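Local structure of soluble secreted antigen MPT53 (Mycobacterium tuberculosis, 1LU4) at residues 72-76 / 77-81; 15-19 / 20-24. The protein probably catalyses the oxidation of reduced, unfolded secreted proteins to form disulfide bonds, as a thioredoxin-like oxidoreductase. All coordinates share one frame; numbering follows the deposited sequence.

Interaction 1 of 2, residues 72-76 / 77-81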
loop_
_atom_site.group_PDB
_atom_site.type_symbol
_atom_site.label_atom_id
_atom_site.label_comp_id
_atom_site.label_asym_id
_atom_site.label_seq_id
_atom_site.Cartn_x
_atom_site.Cartn_y
_atom_site.Cartn_z
ATOM N N SER A 72 4.475 14.118 -4.643
ATOM C CA SER A 72 5.777 14.490 -4.074
ATOM C C SER A 72 6.314 13.418 -3.179
ATOM O O SER A 72 7.542 13.223 -3.119
ATOM C CB SER A 72 5.589 15.788 -3.276
ATOM O OG SER A 72 5.404 16.869 -4.142
ATOM N N PHE A 73 5.434 12.772 -2.393
ATOM C CA PHE A 73 5.862 11.721 -1.481
ATOM C C PHE A 73 6.406 10.498 -2.235
ATOM O O PHE A 73 7.475 9.997 -1.931
ATOM C CB PHE A 73 4.650 11.390 -0.631
ATOM C CG PHE A 73 4.814 10.327 0.403
ATOM C CD1 PHE A 73 4.641 8.973 0.101
ATOM C CD2 PHE A 73 5.113 10.642 1.744
ATOM C CE1 PHE A 73 4.709 8.020 1.114
ATOM C CE2 PHE A 73 5.200 9.667 2.727
ATOM C CZ PHE A 73 4.985 8.325 2.419
ATOM N N VAL A 74 5.670 10.071 -3.280
ATOM C CA VAL A 74 6.132 8.964 -4.090
ATOM C C VAL A 74 7.475 9.286 -4.713
ATOM O O VAL A 74 8.367 8.401 -4.769
ATOM C CB VAL A 74 5.055 8.620 -5.153
ATOM C CG1 VAL A 74 5.618 7.755 -6.266
ATOM C CG2 VAL A 74 3.839 7.944 -4.522
ATOM N N SER A 75 7.631 10.518 -5.193
ATOM C CA SER A 75 8.904 10.909 -5.845
ATOM C C SER A 75 10.036 10.945 -4.845
ATOM O O SER A 75 11.126 10.459 -5.113
ATOM C CB SER A 75 8.762 12.261 -6.515
ATOM O OG SER A 75 7.875 12.166 -7.616
ATOM N N LYS A 76 9.836 11.583 -3.685
ATOM C CA LYS A 76 10.863 11.726 -2.669
ATOM C C LYS A 76 11.414 10.391 -2.197
ATOM O O LYS A 76 12.605 10.286 -1.977
ATOM C CB LYS A 76 10.269 12.502 -1.482
ATOM C CG LYS A 76 11.191 12.653 -0.267
ATOM C CD LYS A 76 10.479 13.523 0.770
ATOM C CE LYS A 76 11.432 13.639 1.982
ATOM N NZ LYS A 76 10.747 14.451 3.002
ATOM N N TYR A 77 10.513 9.397 -2.052
ATOM C CA TYR A 77 10.902 8.126 -1.514
ATOM C C TYR A 77 11.051 7.054 -2.570
ATOM O O TYR A 77 11.341 5.895 -2.227
ATOM C CB TYR A 77 9.922 7.669 -0.411
ATOM C CG TYR A 77 9.913 8.635 0.748
ATOM C CD1 TYR A 77 11.040 8.769 1.546
ATOM C CD2 TYR A 77 8.794 9.393 1.078
ATOM C CE1 TYR A 77 11.088 9.630 2.643
ATOM C CE2 TYR A 77 8.819 10.271 2.168
ATOM C CZ TYR A 77 9.946 10.370 2.936
ATOM O OH TYR A 77 10.018 11.242 4.002
ATOM N N ASN A 78 10.928 7.420 -3.831
ATOM C CA ASN A 78 11.163 6.448 -4.924
ATOM C C ASN A 78 10.291 5.220 -4.760
ATOM O O ASN A 78 10.733 4.070 -4.792
ATOM C CB ASN A 78 12.649 6.057 -4.940
ATOM C CG ASN A 78 13.028 5.474 -6.260
ATOM O OD1 ASN A 78 12.203 5.361 -7.178
ATOM N ND2 ASN A 78 14.283 5.076 -6.391
ATOM N N LEU A 79 8.978 5.442 -4.613
ATOM C CA LEU A 79 8.021 4.319 -4.472
ATOM C C LEU A 79 7.636 3.828 -5.846
ATOM O O LEU A 79 6.679 4.284 -6.456
ATOM C CB LEU A 79 6.790 4.745 -3.663
ATOM C CG LEU A 79 7.109 5.303 -2.283
ATOM C CD1 LEU A 79 5.824 5.690 -1.537
ATOM C CD2 LEU A 79 7.823 4.284 -1.435
ATOM N N ASN A 80 8.461 2.893 -6.367
ATOM C CA ASN A 80 8.276 2.441 -7.739
ATOM C C ASN A 80 7.303 1.283 -7.831
ATOM O O ASN A 80 7.656 0.118 -8.164
ATOM C CB ASN A 80 9.644 2.026 -8.316
ATOM C CG ASN A 80 9.553 1.643 -9.777
ATOM O OD1 ASN A 80 8.703 2.150 -10.503
ATOM N ND2 ASN A 80 10.425 0.787 -10.216
ATOM N N PHE A 81 6.057 1.580 -7.558
ATOM C CA PHE A 81 4.966 0.647 -7.626
ATOM C C PHE A 81 3.683 1.460 -7.747
ATOM O O PHE A 81 3.695 2.682 -7.554
ATOM C CB PHE A 81 4.926 -0.329 -6.436
ATOM C CG PHE A 81 5.043 0.314 -5.077
ATOM C CD1 PHE A 81 3.896 0.854 -4.449
ATOM C CD2 PHE A 81 6.237 0.368 -4.389
ATOM C CE1 PHE A 81 4.002 1.382 -3.167
ATOM C CE2 PHE A 81 6.343 0.876 -3.106
ATOM C CZ PHE A 81 5.192 1.385 -2.511
#

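Interaction 2 of 2, residues 15-19 / 20-24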
loop_
_atom_site.group_PDB
_atom_site.type_symbol
_atom_site.label_atom_id
_atom_site.label_comp_id
_atom_site.label_asym_id
_atom_site.label_seq_id
_atom_site.Cartn_x
_atom_site.Cartn_y
_atom_site.Cartn_z
ATOM N N ALA A 15 -3.974 6.854 -14.270
ATOM C CA ALA A 15 -4.304 5.634 -15.005
ATOM C C ALA A 15 -5.364 4.841 -14.256
ATOM O O ALA A 15 -5.428 4.865 -13.011
ATOM C CB ALA A 15 -3.046 4.813 -15.192
ATOM N N PRO A 16 -6.214 4.107 -14.953
ATOM C CA PRO A 16 -7.091 3.188 -14.224
ATOM C C PRO A 16 -6.325 2.029 -13.644
ATOM O O PRO A 16 -5.278 1.628 -14.153
ATOM C CD PRO A 16 -6.465 4.062 -16.426
ATOM N N PHE A 17 -6.867 1.498 -12.545
ATOM C CA PHE A 17 -6.278 0.295 -11.947
ATOM C C PHE A 17 -7.419 -0.578 -11.465
ATOM O O PHE A 17 -8.375 -0.074 -10.846
ATOM C CB PHE A 17 -5.346 0.674 -10.806
ATOM C CG PHE A 17 -4.764 -0.568 -10.116
ATOM C CD1 PHE A 17 -3.687 -1.206 -10.729
ATOM C CD2 PHE A 17 -5.283 -1.048 -8.950
ATOM C CE1 PHE A 17 -3.148 -2.338 -10.118
ATOM C CE2 PHE A 17 -4.741 -2.191 -8.331
ATOM C CZ PHE A 17 -3.681 -2.839 -8.932
ATOM N N ASP A 18 -7.336 -1.872 -11.684
ATOM C CA ASP A 18 -8.365 -2.825 -11.260
ATOM C C ASP A 18 -7.787 -3.731 -10.200
ATOM O O ASP A 18 -6.864 -4.499 -10.497
ATOM C CB ASP A 18 -8.815 -3.646 -12.460
ATOM C CG ASP A 18 -9.891 -4.659 -12.172
ATOM O OD1 ASP A 18 -10.334 -4.735 -11.001
ATOM O OD2 ASP A 18 -10.276 -5.361 -13.128
ATOM N N GLY A 19 -8.283 -3.617 -8.986
ATOM C CA GLY A 19 -7.873 -4.430 -7.872
ATOM C C GLY A 19 -8.016 -5.909 -8.102
ATOM O O GLY A 19 -7.295 -6.728 -7.507
ATOM N N ALA A 20 -8.931 -6.286 -8.994
ATOM C CA ALA A 20 -9.137 -7.715 -9.228
ATOM C C ALA A 20 -7.849 -8.297 -9.816
ATOM O O ALA A 20 -7.662 -9.507 -9.690
ATOM C CB ALA A 20 -10.324 -7.922 -10.145
ATOM N N SER A 21 -7.021 -7.459 -10.441
ATOM C CA SER A 21 -5.754 -7.979 -10.990
ATOM C C SER A 21 -4.833 -8.509 -9.916
ATOM O O SER A 21 -3.911 -9.227 -10.281
ATOM C CB SER A 21 -5.057 -6.866 -11.799
ATOM O OG SER A 21 -4.556 -5.838 -10.952
ATOM N N LEU A 22 -5.087 -8.189 -8.641
ATOM C CA LEU A 22 -4.248 -8.649 -7.565
ATOM C C LEU A 22 -4.640 -10.036 -7.135
ATOM O O LEU A 22 -3.890 -10.701 -6.399
ATOM C CB LEU A 22 -4.346 -7.680 -6.367
ATOM C CG LEU A 22 -3.784 -6.269 -6.671
ATOM C CD1 LEU A 22 -4.148 -5.353 -5.525
ATOM C CD2 LEU A 22 -2.288 -6.290 -6.923
ATOM N N GLN A 23 -5.831 -10.494 -7.517
ATOM C CA GLN A 23 -6.234 -11.826 -7.031
ATOM C C GLN A 23 -5.298 -12.903 -7.555
ATOM O O GLN A 23 -4.830 -12.954 -8.723
ATOM C CB GLN A 23 -7.711 -12.030 -7.418
ATOM C CG GLN A 23 -8.626 -11.069 -6.679
ATOM C CD GLN A 23 -10.089 -11.164 -7.049
ATOM O OE1 GLN A 23 -10.974 -11.017 -6.181
ATOM N NE2 GLN A 23 -10.368 -11.411 -8.333
ATOM N N GLY A 24 -4.949 -13.856 -6.678
ATOM C CA GLY A 24 -4.204 -15.050 -7.002
ATOM C C GLY A 24 -2.707 -14.837 -7.063
ATOM O O GLY A 24 -2.026 -15.719 -7.601
#

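Interaction 1 of 2, residues 72-76 / 77-81
Phe73 and Tyr77, one helical turn apart, show how the last turn of a helix can be closed by rings as well as by backbone bonds. A chi1 of 180° swings the Phe73 ring to where one face receives the edge of Tyr77, a T-shaped pair with centroids 5.0 Å apart and planes at 69°. The closest ring atoms are the two CE2 carbons, Phe73 CE2 and Tyr77 CE2, at 3.7 Å. In the backbone, Tyr77 N donates to Phe73 O over 3.1 Å. Also bordering the Phe73 ring is the Leu79 side chain, whose CD1 lies 3.7 Å from Phe73 CE1. Next along, Val74 O accepts a straight bond from Leu79 N, 3.0 Å away and in the carbonyl plane, while Val74 CG1 rests near Leu79 CB. Ser75 O takes a weaker bond from Asn78 N; together with the positive phi of Asn78 (55°), these two bonds form a Schellman motif, which ends the helix and turns the chain away. Lys76, fully extended, runs alongside Tyr77 and lays CG over the ring face, 4.0 Å from the Tyr77 ring centroid, a CH-pi contact. Tyr77 OH is hydrogen-bonded to Asn40 ND2 of helix 37-52, and both side chains, Phe73 and Tyr77, touch Ala43 of that helix. Phe73 also stacks on Trp32 of strand 27-32, and Leu79 lies against Trp30 of that strand.

Interaction 2 of 2, residues 15-19 / 20-24
Phe17 and Leu22 meet with their side chains at about a right angle: Phe17 CZ, the far corner of the ring, comes within 4.1 Å of Leu22 CG, which sits at the ring's edge, near its plane. Ser21 approaches the same corner obliquely, its OG 3.7 Å from Phe17 CZ. That hydroxyl is turned back toward the strand (chi1 70°), where it donates to Asp18 O over 2.7 Å, nearly in line with the carbonyl bond. The same oxygen also accepts from Ser21 N at 3.0 Å, a donor lying well above the carbonyl plane, so a single residue grips Asp18 O twice. Asp18 ends strand 16-18, which pairs with strand 8-10 in the N-terminal beta hairpin and leads on towards strand 27-32 of the thioredoxin-like fold. Its carboxylate and carbonyl oxygens take NH groups of the 3-10 segment, Ala20 N and then Ser21 N, and Leu22 N bonds to Gly19 O (2.9 Å). The carboxylate reaches forward to Ala20 in an Asx turn: Asp18 OD1 accepts from Ala20 N at 2.9 Å, met from above the carboxylate plane, and lies 3.3 Å from Ala20 CB. Toward the central sheet, Phe17 and Leu22 both touch Val59 of strand 57-62, with Phe17 reaching on to Leu84 of strand 82-85.

Interactions 1 and 2 are two local contacts at the ends of secondary-structure elements, in series, 15-24 coming before 72-81, with centres 20 Å apart. Their nearest atoms are about 8 Å from each other, so they do not touch, yet the central mixed sheet relates them. Loop 77-81 feeds directly into strand 82-85, and Phe17 of interaction 2 packs on Thr82, the first residue of that strand. Interaction 2 lies against strands 57-62 and 82-85, whereas interaction 1 makes its strand contacts with 27-32. Interaction 1 is the one near the probable redox centre: the Phe73 side chain touches the thioredoxin-type CxxC segment, Cys36 to Cys39, the predicted redox-active pair, whose disulfide is not formed in this structure.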